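Putative 2OG-Fe(II) oxygenase family protein (Caulobacter crescentus CB15, PDB 3OOX) probably acts as an iron(II)- and 2-oxoglutarate-dependent oxygenase, possibly one that forms ethylene from 2-oxoglutarate while oxidising arginine. Local coordinates at residues V10-S13 with L14-K17; S39-D42 with L43-R47. All coordinates share one frame; numbering follows the deposited sequence.

Contact 1: V10-S13 with L14-K17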
loop_
_atom_site.group_PDB
_atom_site.type_symbol
_atom_site.label_atom_id
_atom_site.label_comp_id
_atom_site.label_asym_id
_atom_site.label_seq_id
_atom_site.Cartn_x
_atom_site.Cartn_y
_atom_site.Cartn_z
ATOM N N VAL A 10 11.017 4.859 -13.115
ATOM C CA VAL A 10 10.529 5.948 -13.963
ATOM C C VAL A 10 10.611 7.208 -13.107
ATOM O O VAL A 10 10.095 7.249 -12.013
ATOM C CB VAL A 10 9.085 5.709 -14.426
ATOM C CG1 VAL A 10 8.527 6.904 -15.281
ATOM C CG2 VAL A 10 8.965 4.390 -15.214
ATOM N N SER A 11 11.306 8.246 -13.592
ATOM C CA SER A 11 11.490 9.445 -12.800
ATOM C C SER A 11 10.213 10.283 -12.711
ATOM O O SER A 11 9.635 10.638 -13.731
ATOM C CB SER A 11 12.611 10.326 -13.377
ATOM O OG SER A 11 12.719 11.501 -12.599
ATOM N N PHE A 12 9.851 10.627 -11.483
ATOM C CA PHE A 12 8.771 11.560 -11.226
ATOM C C PHE A 12 9.046 12.935 -11.874
ATOM O O PHE A 12 8.117 13.693 -12.080
ATOM C CB PHE A 12 8.495 11.683 -9.727
ATOM C CG PHE A 12 7.329 12.563 -9.408
ATOM C CD1 PHE A 12 6.039 12.178 -9.755
ATOM C CD2 PHE A 12 7.510 13.783 -8.813
ATOM C CE1 PHE A 12 4.949 13.005 -9.483
ATOM C CE2 PHE A 12 6.425 14.622 -8.562
ATOM C CZ PHE A 12 5.162 14.227 -8.886
ATOM N N SER A 13 10.292 13.252 -12.215
ATOM C CA SER A 13 10.570 14.532 -12.887
ATOM C C SER A 13 9.791 14.629 -14.215
ATOM O O SER A 13 9.474 15.736 -14.687
ATOM C CB SER A 13 12.083 14.691 -13.096
ATOM O OG SER A 13 12.551 13.766 -14.052
ATOM N N LEU A 14 9.454 13.481 -14.806
ATOM C CA LEU A 14 8.702 13.437 -16.039
ATOM C C LEU A 14 7.238 13.841 -15.871
ATOM O O LEU A 14 6.589 14.178 -16.854
ATOM C CB LEU A 14 8.780 12.056 -16.708
ATOM C CG LEU A 14 10.193 11.619 -17.121
ATOM C CD1 LEU A 14 10.139 10.172 -17.615
ATOM C CD2 LEU A 14 10.895 12.514 -18.167
ATOM N N TYR A 15 6.701 13.778 -14.650
ATOM C CA TYR A 15 5.308 14.154 -14.417
ATOM C C TYR A 15 5.045 15.580 -14.927
ATOM O O TYR A 15 4.063 15.792 -15.627
ATOM C CB TYR A 15 4.969 13.994 -12.931
ATOM C CG TYR A 15 3.592 14.501 -12.535
ATOM C CD1 TYR A 15 2.484 13.670 -12.575
ATOM C CD2 TYR A 15 3.418 15.807 -12.097
ATOM C CE1 TYR A 15 1.206 14.158 -12.195
ATOM C CE2 TYR A 15 2.181 16.284 -11.703
ATOM C CZ TYR A 15 1.081 15.471 -11.756
ATOM O OH TYR A 15 -0.162 15.997 -11.384
ATOM N N ALA A 16 5.941 16.512 -14.611
ATOM C CA ALA A 16 5.883 17.892 -15.126
ATOM C C ALA A 16 6.572 18.021 -16.482
ATOM O O ALA A 16 6.064 18.717 -17.365
ATOM C CB ALA A 16 6.514 18.869 -14.118
ATOM N N LYS A 17 7.743 17.385 -16.662
ATOM C CA LYS A 17 8.522 17.648 -17.869
ATOM C C LYS A 17 7.957 17.017 -19.138
ATOM O O LYS A 17 8.116 17.569 -20.239
ATOM C CB LYS A 17 9.989 17.198 -17.723
ATOM C CG LYS A 17 10.842 18.043 -16.829
ATOM C CD LYS A 17 12.266 17.448 -16.759
ATOM C CE LYS A 17 13.146 18.214 -15.771
ATOM N NZ LYS A 17 14.416 17.476 -15.431
HETATM O O HOH W 1 7.563 16.473 -11.944
HETATM O O HOH W 2 14.008 14.600 -16.120
#
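The ring of F12 lies under the first carbon of the Y15 side chain: Y15 CB stands over one face, 4.0 Å from the ring centroid of F12, a CH-pi contact. The closest atoms of the two side chains are F12 CE1 and Y15 CB, 3.6 Å apart. Both residues hold CG anti to the backbone N (chi1 -176° for F12 and 174° for Y15), which sends the two rings off side by side in the same direction. Their planes are nearly parallel, 18° apart, but slid so far that they barely overlap. F12 is buried, with M141 and K144 of helix 127-152 against it, and a flat apolar ring suits it by offering a face to Y15 CB, whereas tyrosine adds a hydroxyl that reaches the same helix by a hydrogen bond to E147. Here strand 10-11, outermost within the chain in the larger sheet of the jelly-roll (double-stranded beta-helix) core of the 2OG-Fe(II) oxygenases, turns into the short helix 13-17, and S11 caps the turn. S11 OG accepts from S13 N at 3.0 Å and is itself hydrogen-bonded to D40; a small hydroxyl so close to the main chain can serve both partners. The backbone follows with two i to i+3 turn bonds, L14 N to S11 O and Y15 N to F12 O. K17 N to S13 O, 3.1 Å, is the first i to i+4 bond here. The extended lysine chain passes S13 O and ends at a water 3.0 Å from K17 NZ, which S13 OG also binds at 2.7 Å. Another water accepts from A16 N and donates to F12 O. L14 CD1 approaches V10 CG1 at 4.3 Å, and both aliphatic side chains rest on F22 of helix 19-33.

Contact 2: S39-D42 with L43-R47. With EDO (1,2-ethanediol), chain E.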
loop_
_atom_site.group_PDB
_atom_site.type_symbol
_atom_site.label_atom_id
_atom_site.label_comp_id
_atom_site.label_asym_id
_atom_site.label_seq_id
_atom_site.Cartn_x
_atom_site.Cartn_y
_atom_site.Cartn_z
ATOM N N SER A 39 11.072 7.019 -9.165
ATOM C CA SER A 39 12.241 7.689 -8.587
ATOM C C SER A 39 12.030 9.209 -8.579
ATOM O O SER A 39 11.058 9.709 -9.160
ATOM C CB SER A 39 13.466 7.320 -9.399
ATOM O OG SER A 39 13.316 7.740 -10.740
ATOM N N ASP A 40 12.898 9.918 -7.861
ATOM C CA ASP A 40 12.934 11.386 -7.861
ATOM C C ASP A 40 11.599 12.002 -7.407
ATOM O O ASP A 40 11.116 12.961 -8.014
ATOM C CB ASP A 40 13.316 11.931 -9.243
ATOM C CG ASP A 40 14.645 11.431 -9.738
ATOM O OD1 ASP A 40 15.574 11.245 -8.911
ATOM O OD2 ASP A 40 14.763 11.237 -10.970
ATOM N N TYR A 41 11.023 11.475 -6.331
ATOM C CA TYR A 41 9.754 12.030 -5.811
ATOM C C TYR A 41 10.032 13.388 -5.198
ATOM O O TYR A 41 11.183 13.718 -4.873
ATOM C CB TYR A 41 9.043 11.094 -4.823
ATOM C CG TYR A 41 9.850 10.556 -3.636
ATOM C CD1 TYR A 41 10.414 11.407 -2.687
ATOM C CD2 TYR A 41 10.007 9.180 -3.455
ATOM C CE1 TYR A 41 11.118 10.901 -1.585
ATOM C CE2 TYR A 41 10.704 8.669 -2.360
ATOM C CZ TYR A 41 11.254 9.531 -1.427
ATOM O OH TYR A 41 11.947 9.015 -0.340
ATOM N N ASP A 42 8.986 14.187 -5.042
ATOM C CA ASP A 42 9.176 15.547 -4.532
ATOM C C ASP A 42 8.751 15.694 -3.083
ATOM O O ASP A 42 8.739 16.818 -2.556
ATOM C CB ASP A 42 8.470 16.579 -5.439
ATOM C CG ASP A 42 6.978 16.427 -5.461
ATOM O OD1 ASP A 42 6.463 15.397 -4.974
ATOM O OD2 ASP A 42 6.306 17.350 -5.991
ATOM N N LEU A 43 8.425 14.563 -2.437
ATOM C CA LEU A 43 8.051 14.560 -1.028
ATOM C C LEU A 43 9.234 15.036 -0.209
ATOM O O LEU A 43 10.348 14.651 -0.467
ATOM C CB LEU A 43 7.673 13.158 -0.548
ATOM C CG LEU A 43 6.324 12.559 -0.937
ATOM C CD1 LEU A 43 6.223 12.254 -2.433
ATOM C CD2 LEU A 43 6.162 11.281 -0.112
ATOM N N ASP A 44 8.968 15.866 0.782
ATOM C CA ASP A 44 10.005 16.379 1.669
ATOM C C ASP A 44 10.591 15.225 2.492
ATOM O O ASP A 44 9.901 14.687 3.379
ATOM C CB ASP A 44 9.366 17.429 2.587
ATOM C CG ASP A 44 10.353 18.112 3.510
ATOM O OD1 ASP A 44 11.467 17.595 3.755
ATOM O OD2 ASP A 44 9.978 19.197 4.000
ATOM N N GLN A 45 11.840 14.857 2.205
ATOM C CA GLN A 45 12.469 13.728 2.900
ATOM C C GLN A 45 12.611 13.931 4.401
ATOM O O GLN A 45 12.468 12.989 5.188
ATOM C CB GLN A 45 13.815 13.378 2.295
ATOM C CG GLN A 45 14.373 12.036 2.746
ATOM C CD GLN A 45 13.497 10.897 2.275
ATOM O OE1 GLN A 45 13.181 10.819 1.089
ATOM N NE2 GLN A 45 13.108 10.007 3.189
ATOM N N ALA A 46 12.904 15.151 4.839
ATOM C CA ALA A 46 12.950 15.387 6.271
ATOM C C ALA A 46 11.618 15.104 6.988
ATOM O O ALA A 46 11.604 14.607 8.113
ATOM C CB ALA A 46 13.436 16.834 6.544
ATOM N N ARG A 47 10.498 15.361 6.320
ATOM C CA ARG A 47 9.202 15.095 6.919
ATOM C C ARG A 47 8.836 13.609 6.809
ATOM O O ARG A 47 8.202 13.068 7.729
ATOM C CB ARG A 47 8.132 15.995 6.323
ATOM C CG ARG A 47 8.408 17.477 6.579
ATOM C CD ARG A 47 7.239 18.354 6.151
ATOM N NE ARG A 47 6.169 18.339 7.142
ATOM C CZ ARG A 47 5.180 19.225 7.205
ATOM N NH1 ARG A 47 5.100 20.213 6.322
ATOM N NH2 ARG A 47 4.259 19.114 8.152
HETATM C C1 EDO E . 2.904 18.449 -8.913
HETATM O O1 EDO E . 2.210 19.007 -7.791
HETATM C C2 EDO E . 4.371 18.247 -8.562
HETATM O O2 EDO E . 4.480 17.261 -7.513
HETATM O O HOH W 3 12.013 7.463 2.115
HETATM O O HOH W 4 12.304 14.814 -2.106
#
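The side chains of Y41 and L43 cross at about a right angle, while those of Y41 and Q45 meet obliquely, ring and amide planes 39° apart, in the loop that leads from strand 35-39 to the N-terminus of helix 45-59. D44 is the N-cap of that helix, its OD1 accepting a weak bond from A46 N. Y41 CG sits between the backbone N and the carbonyl carbon (chi1 52°), and the ring thereby spans the turn to the first residue of the helix. Y41 OH donates to Q45 OE1 at 2.6 Å, in the amide plane and on a lone pair of the oxygen. Glutamine suits the place because its other end, NE2, still donates to D49 and to a water that in turn donates to Y41 OH. Nearer the backbone, in one of the two conformers of L43, its CD1 packs on Y41 CB at 3.9 Å, and the branched leucine also touches M141 of helix 127-152. A phenylalanine in place of Y41 would probably leave Q45 OE1 without its hydroxyl donor and the bridging water without its Y41 end, with the amide freer to turn. Another water links the loop's main chain, donating to Y41 O and, at 2.6 Å, to L43 O.

Overall arrangement
Contacts 1 and 2 follow one another in the sequence, the first before helix 19-33 and the second at the end of strand 35-39 and beyond, yet their centres lie only about 13 Å apart because strands 10-11 and 35-39 run parallel as neighbours in the main sheet. Two hydrogen bonds probably join them: F12 N to S39 O at 2.8 Å continues the strand pairing, and S11 OG with D40 OD2 at 2.6 Å ties the capping serine to the loop. F12 CB also packs on D40 O, 3.4 Å away. A 1,2-ethanediol, probably from the crystallisation liquor, lies close to F12 and hydrogen-bonds to K144 and to D42, the latter bond very short and its length doubtful, so both contacts border its site.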